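Long-range contacts in proline iminopeptidase-related protein (Thermus thermophilus, PDB 2YYS), which is of unknown function but is related to proline iminopeptidases of the alpha/beta hydrolase fold and may be a peptidase: residues Val223-Arg228 / Ile247-Glu252; Asp229-Pro234 / Ala253-Trp258. One frame throughout, in Å; residues are numbered along the deposited sequence.

Contact 1. Residues Val223-Arg228 / Ile247-Glu252; sequences VLVGER and IRVLPE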
loop_
_atom_site.group_PDB
_atom_site.type_symbol
_atom_site.label_atom_id
_atom_site.label_comp_id
_atom_site.label_asym_id
_atom_site.label_seq_id
_atom_site.Cartn_x
_atom_site.Cartn_y
_atom_site.Cartn_z
ATOM N N VAL A 223 11.011 3.916 -4.483
ATOM C CA VAL A 223 10.706 2.688 -3.787
ATOM C C VAL A 223 11.492 2.673 -2.478
ATOM O O VAL A 223 12.706 2.850 -2.473
ATOM C CB VAL A 223 11.066 1.446 -4.623
ATOM C CG1 VAL A 223 10.818 0.182 -3.828
ATOM C CG2 VAL A 223 10.268 1.423 -5.936
ATOM N N LEU A 224 10.769 2.483 -1.381
ATOM C CA LEU A 224 11.337 2.321 -0.045
ATOM C C LEU A 224 10.862 0.994 0.488
ATOM O O LEU A 224 9.665 0.713 0.468
ATOM C CB LEU A 224 10.832 3.402 0.910
ATOM C CG LEU A 224 11.564 4.729 1.032
ATOM C CD1 LEU A 224 11.601 5.450 -0.278
ATOM C CD2 LEU A 224 10.876 5.593 2.089
ATOM N N VAL A 225 11.783 0.187 0.990
ATOM C CA VAL A 225 11.439 -1.151 1.443
ATOM C C VAL A 225 12.387 -1.622 2.543
ATOM O O VAL A 225 13.537 -1.206 2.611
ATOM C CB VAL A 225 11.444 -2.128 0.238
ATOM C CG1 VAL A 225 12.852 -2.292 -0.327
ATOM C CG2 VAL A 225 10.839 -3.477 0.605
ATOM N N GLY A 226 11.901 -2.505 3.400
ATOM C CA GLY A 226 12.724 -3.051 4.468
ATOM C C GLY A 226 13.485 -4.247 3.946
ATOM O O GLY A 226 12.923 -5.090 3.266
ATOM N N GLU A 227 14.765 -4.325 4.263
ATOM C CA GLU A 227 15.585 -5.478 3.883
ATOM C C GLU A 227 15.030 -6.811 4.363
ATOM O O GLU A 227 15.217 -7.849 3.711
ATOM C CB GLU A 227 16.966 -5.290 4.481
ATOM C CG GLU A 227 17.983 -6.352 4.143
ATOM C CD GLU A 227 19.237 -6.121 4.962
ATOM O OE1 GLU A 227 19.181 -6.334 6.221
ATOM O OE2 GLU A 227 20.228 -5.655 4.337
ATOM N N ARG A 228 14.369 -6.775 5.516
ATOM C CA ARG A 228 13.785 -7.967 6.133
ATOM C C ARG A 228 12.269 -8.085 5.996
ATOM O O ARG A 228 11.623 -8.835 6.722
ATOM C CB ARG A 228 14.232 -8.034 7.595
ATOM C CG ARG A 228 15.763 -8.198 7.694
ATOM C CD ARG A 228 16.317 -8.413 9.097
ATOM N NE ARG A 228 15.833 -9.646 9.719
ATOM C CZ ARG A 228 16.109 -10.020 10.974
ATOM N NH1 ARG A 228 16.887 -9.265 11.747
ATOM N NH2 ARG A 228 15.603 -11.152 11.463
ATOM N N ILE A 247 15.675 3.106 -5.375
ATOM C CA ILE A 247 15.233 2.236 -4.300
ATOM C C ILE A 247 16.129 2.468 -3.094
ATOM O O ILE A 247 17.337 2.633 -3.242
ATOM C CB ILE A 247 15.249 0.745 -4.727
ATOM C CG1 ILE A 247 14.684 -0.118 -3.600
ATOM C CG2 ILE A 247 16.673 0.276 -5.183
ATOM C CD1 ILE A 247 14.354 -1.527 -4.003
ATOM N N ARG A 248 15.515 2.507 -1.914
ATOM C CA ARG A 248 16.226 2.549 -0.645
ATOM C C ARG A 248 15.761 1.356 0.168
ATOM O O ARG A 248 14.566 1.187 0.407
ATOM C CB ARG A 248 15.922 3.839 0.117
ATOM C CG ARG A 248 16.325 5.126 -0.610
ATOM C CD ARG A 248 17.827 5.288 -0.802
ATOM N NE ARG A 248 18.152 6.451 -1.636
ATOM C CZ ARG A 248 18.482 6.422 -2.935
ATOM N NH1 ARG A 248 18.522 5.282 -3.624
ATOM N NH2 ARG A 248 18.760 7.562 -3.558
ATOM N N VAL A 249 16.721 0.533 0.571
ATOM C CA VAL A 249 16.497 -0.681 1.341
ATOM C C VAL A 249 17.001 -0.433 2.770
ATOM O O VAL A 249 18.184 -0.219 2.977
ATOM C CB VAL A 249 17.250 -1.872 0.703
ATOM C CG1 VAL A 249 16.913 -3.167 1.403
ATOM C CG2 VAL A 249 16.911 -1.982 -0.794
ATOM N N LEU A 250 16.100 -0.439 3.747
ATOM C CA LEU A 250 16.459 -0.108 5.122
ATOM C C LEU A 250 16.882 -1.375 5.840
ATOM O O LEU A 250 16.103 -2.316 5.923
ATOM C CB LEU A 250 15.284 0.537 5.871
ATOM C CG LEU A 250 14.602 1.744 5.215
ATOM C CD1 LEU A 250 13.679 2.460 6.196
ATOM C CD2 LEU A 250 15.618 2.711 4.645
ATOM N N PRO A 251 18.106 -1.403 6.371
ATOM C CA PRO A 251 18.569 -2.565 7.145
ATOM C C PRO A 251 17.652 -2.840 8.323
ATOM O O PRO A 251 17.091 -1.900 8.905
ATOM C CB PRO A 251 19.958 -2.145 7.669
ATOM C CG PRO A 251 20.361 -0.934 6.901
ATOM C CD PRO A 251 19.123 -0.336 6.284
ATOM N N GLU A 252 17.481 -4.117 8.641
ATOM C CA GLU A 252 16.783 -4.549 9.853
ATOM C C GLU A 252 15.330 -4.094 9.931
ATOM O O GLU A 252 14.786 -3.959 11.024
ATOM C CB GLU A 252 17.539 -4.063 11.106
ATOM C CG GLU A 252 19.004 -4.501 11.172
ATOM C CD GLU A 252 19.179 -6.012 11.088
ATOM O OE1 GLU A 252 18.280 -6.752 11.542
ATOM O OE2 GLU A 252 20.224 -6.467 10.570
#
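The guanidinium of Arg228 meets the carboxylate of Glu252 at its edge: Arg228 NH1 gives a salt bridge of 2.9 Å to Glu252 OE1, which lies in the guanidinium plane. OE1 accepts on its syn lone pair, and the two flat groups stand nearly perpendicular, 86° apart. A bend at chi3 of Arg228 (63°) and another at chi2 of Glu252 bring the ends of these chains together, although the CB of Glu252 sets out away from the other segment. The carboxylate of Glu227 is also near, with OE1 4.5 Å from Glu252 OE2, so the charge of Arg228 probably offsets some repulsion. The other guanidinium, of Arg248, folds back so that NH1 bonds to Ile247 O from above the carbonyl plane, while NE forms a salt bridge with Glu271.

Between the strands the backbones pair in parallel. Arg248 N donates to Val223 O (2.9 Å) and Val225 N to Arg248 O (3.0 Å), both nearly along the carbonyl axis; Leu250 N then bonds to Val225 O. The last bond, Glu227 N to Leu250 O (2.9 Å), has the straightest N-H...O angle, 172°, yet its donor sits above the carbonyl plane where the strand ends.

On one face Val223 and Ile247 lie side by side, CG1 to CG1 at 3.9 Å, and Ile247 CD1 reaches obliquely to Val225 CG1 at 4.0 Å. Val249 CG1 rests on Glu227 CA (3.6 Å). Helix 236-243 covers Val225 and Ile247, whereas Leu224 and Leu250 on the opposite face pack against Phe265 of helix 262-274. Neighbouring parallel strands joined through helix 236-243 form a beta-alpha-beta crossover, here at one edge of the alpha/beta hydrolase sheet.

Contact 2. Residues Asp229-Pro234 / Ala253-Trp258; sequences DGTSYP and AGHYLW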
loop_
_atom_site.group_PDB
_atom_site.type_symbol
_atom_site.label_atom_id
_atom_site.label_comp_id
_atom_site.label_asym_id
_atom_site.label_seq_id
_atom_site.Cartn_x
_atom_site.Cartn_y
_atom_site.Cartn_z
ATOM N N ASP A 229 11.708 -7.355 5.040
ATOM C CA ASP A 229 10.297 -7.483 4.684
ATOM C C ASP A 229 10.184 -8.637 3.697
ATOM O O ASP A 229 10.395 -8.465 2.495
ATOM C CB ASP A 229 9.804 -6.178 4.070
ATOM C CG ASP A 229 8.327 -6.195 3.729
ATOM O OD1 ASP A 229 7.668 -7.235 3.920
ATOM O OD2 ASP A 229 7.756 -5.200 3.244
ATOM N N GLY A 230 9.896 -9.826 4.222
ATOM C CA GLY A 230 9.723 -11.007 3.401
ATOM C C GLY A 230 8.489 -11.017 2.502
ATOM O O GLY A 230 8.341 -11.957 1.725
ATOM N N THR A 231 7.617 -10.009 2.608
ATOM C CA THR A 231 6.490 -9.845 1.685
ATOM C C THR A 231 6.790 -8.968 0.475
ATOM O O THR A 231 5.965 -8.885 -0.432
ATOM C CB THR A 231 5.244 -9.255 2.385
ATOM O OG1 THR A 231 5.452 -7.874 2.710
ATOM C CG2 THR A 231 4.953 -9.937 3.699
ATOM N N SER A 232 7.946 -8.311 0.461
ATOM C CA SER A 232 8.282 -7.337 -0.582
ATOM C C SER A 232 9.712 -7.452 -1.119
ATOM O O SER A 232 9.916 -7.300 -2.309
ATOM C CB SER A 232 8.091 -5.913 -0.047
ATOM O OG SER A 232 8.219 -4.948 -1.079
ATOM N N TYR A 233 10.687 -7.674 -0.234
ATOM C CA TYR A 233 12.106 -7.717 -0.595
ATOM C C TYR A 233 12.589 -9.167 -0.624
ATOM O O TYR A 233 12.224 -9.945 0.267
ATOM C CB TYR A 233 12.952 -6.889 0.402
ATOM C CG TYR A 233 14.349 -6.629 -0.114
ATOM C CD1 TYR A 233 14.582 -5.632 -1.050
ATOM C CD2 TYR A 233 15.422 -7.427 0.272
ATOM C CE1 TYR A 233 15.846 -5.425 -1.579
ATOM C CE2 TYR A 233 16.701 -7.214 -0.246
ATOM C CZ TYR A 233 16.897 -6.214 -1.175
ATOM O OH TYR A 233 18.135 -5.988 -1.716
ATOM N N PRO A 234 13.431 -9.563 -1.585
ATOM C CA PRO A 234 14.057 -8.701 -2.599
ATOM C C PRO A 234 13.298 -8.444 -3.910
ATOM O O PRO A 234 13.898 -7.826 -4.784
ATOM C CB PRO A 234 15.352 -9.465 -2.930
ATOM C CG PRO A 234 15.004 -10.912 -2.733
ATOM C CD PRO A 234 13.916 -10.952 -1.684
ATOM N N ALA A 253 14.700 -3.842 8.784
ATOM C CA ALA A 253 13.327 -3.350 8.783
ATOM C C ALA A 253 12.453 -4.321 8.020
ATOM O O ALA A 253 12.883 -4.951 7.048
ATOM C CB ALA A 253 13.257 -1.980 8.184
ATOM N N GLY A 254 11.229 -4.457 8.501
ATOM C CA GLY A 254 10.242 -5.325 7.895
ATOM C C GLY A 254 9.227 -4.501 7.125
ATOM O O GLY A 254 9.546 -3.432 6.607
ATOM N N HIS A 255 7.995 -4.997 7.089
ATOM C CA HIS A 255 6.916 -4.421 6.287
ATOM C C HIS A 255 6.444 -3.060 6.800
ATOM O O HIS A 255 6.168 -2.161 6.004
ATOM C CB HIS A 255 5.755 -5.417 6.225
ATOM C CG HIS A 255 4.729 -5.101 5.182
ATOM N ND1 HIS A 255 5.048 -4.885 3.857
ATOM C CD2 HIS A 255 3.383 -4.972 5.273
ATOM C CE1 HIS A 255 3.940 -4.630 3.180
ATOM N NE2 HIS A 255 2.917 -4.676 4.015
ATOM N N TYR A 256 6.351 -2.917 8.122
ATOM C CA TYR A 256 6.096 -1.625 8.746
ATOM C C TYR A 256 7.434 -1.000 9.070
ATOM O O TYR A 256 7.872 -0.909 10.210
ATOM C CB TYR A 256 5.172 -1.775 9.957
ATOM C CG TYR A 256 3.849 -2.316 9.513
ATOM C CD1 TYR A 256 2.837 -1.473 9.066
ATOM C CD2 TYR A 256 3.636 -3.672 9.448
ATOM C CE1 TYR A 256 1.623 -1.990 8.610
ATOM C CE2 TYR A 256 2.452 -4.191 8.993
ATOM C CZ TYR A 256 1.445 -3.357 8.584
ATOM O OH TYR A 256 0.277 -3.927 8.142
ATOM N N LEU A 257 8.086 -0.550 8.015
ATOM C CA LEU A 257 9.493 -0.231 8.098
ATOM C C LEU A 257 9.782 1.001 8.963
ATOM O O LEU A 257 10.867 1.103 9.546
ATOM C CB LEU A 257 10.125 -0.191 6.695
ATOM C CG LEU A 257 9.737 0.878 5.680
ATOM C CD1 LEU A 257 10.660 0.830 4.483
ATOM C CD2 LEU A 257 8.304 0.691 5.191
ATOM N N TRP A 258 8.800 1.893 9.095
ATOM C CA TRP A 258 8.940 3.088 9.918
ATOM C C TRP A 258 8.898 2.764 11.427
ATOM O O TRP A 258 9.400 3.529 12.234
ATOM C CB TRP A 258 7.860 4.131 9.552
ATOM C CG TRP A 258 6.475 3.586 9.601
ATOM C CD1 TRP A 258 5.662 3.534 10.692
ATOM C CD2 TRP A 258 5.744 2.978 8.527
ATOM N NE1 TRP A 258 4.470 2.932 10.363
ATOM C CE2 TRP A 258 4.491 2.591 9.037
ATOM C CE3 TRP A 258 6.013 2.735 7.177
ATOM C CZ2 TRP A 258 3.522 1.956 8.253
ATOM C CZ3 TRP A 258 5.052 2.098 6.396
ATOM C CH2 TRP A 258 3.823 1.720 6.935
HETATM O O HOH W 1 9.156 -2.921 3.811
#
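Asp229 reaches across to the chain around His255 with CG anti to its own backbone N. Its CB packs on Gly254 C at 3.5 Å, and CG comes to 3.4 Å from His255 CA, so the carboxylate lies alongside the histidine. OD1 turns back to its own loop, taking a short hydrogen bond of 2.6 Å from Thr231 OG1 on its syn lone pair. A second, from Thr231 N to Asp229 OD1 at 3.1 Å, comes from above the carboxylate plane and closes an Asx turn. OD2 accepts from His255 ND1 at 2.8 Å, a nearly straight bond that lies in the imidazole plane although the carboxylate is tilted 63° from the ring. In alpha/beta hydrolases the loops that follow the last two strands, here 221-226 and 247-250, normally carry the acid and the histidine of the catalytic triad, and this buried His-carboxylate pair is consistent with those positions. A water gives OD2 its second bond at 2.7 Å and also donates to Gly254 O. Four bonds thus fix the rotation of the carboxylate, and its negative charge would favour a proton on ND1. Thr231 OG1 is itself tied to Trp128 NE1, while the rings of His102 and Trp128 meet the imidazole.

In the fold
Contact 2 directly continues contact 1 at the C-terminal ends of its two strands, their centres about 7 Å apart. Residues 223-228 run into the loop bearing Asp229, and residues 247-252 into the turn bearing His255, so the parallel pairing probably helps to set the spacing from which acid and histidine approach each other. The seam is bridged by a probable hydrogen bond from Arg228 N to Ala253 O, 2.8 Å long. The loop also folds back onto its own strand, where Val225 CG2 touches Ser232 OG at 3.4 Å. The Asp229-His255 pair lies beyond the C-terminal ends of the strands, where alpha/beta hydrolases usually have their active site; whether it is catalytic here is not established.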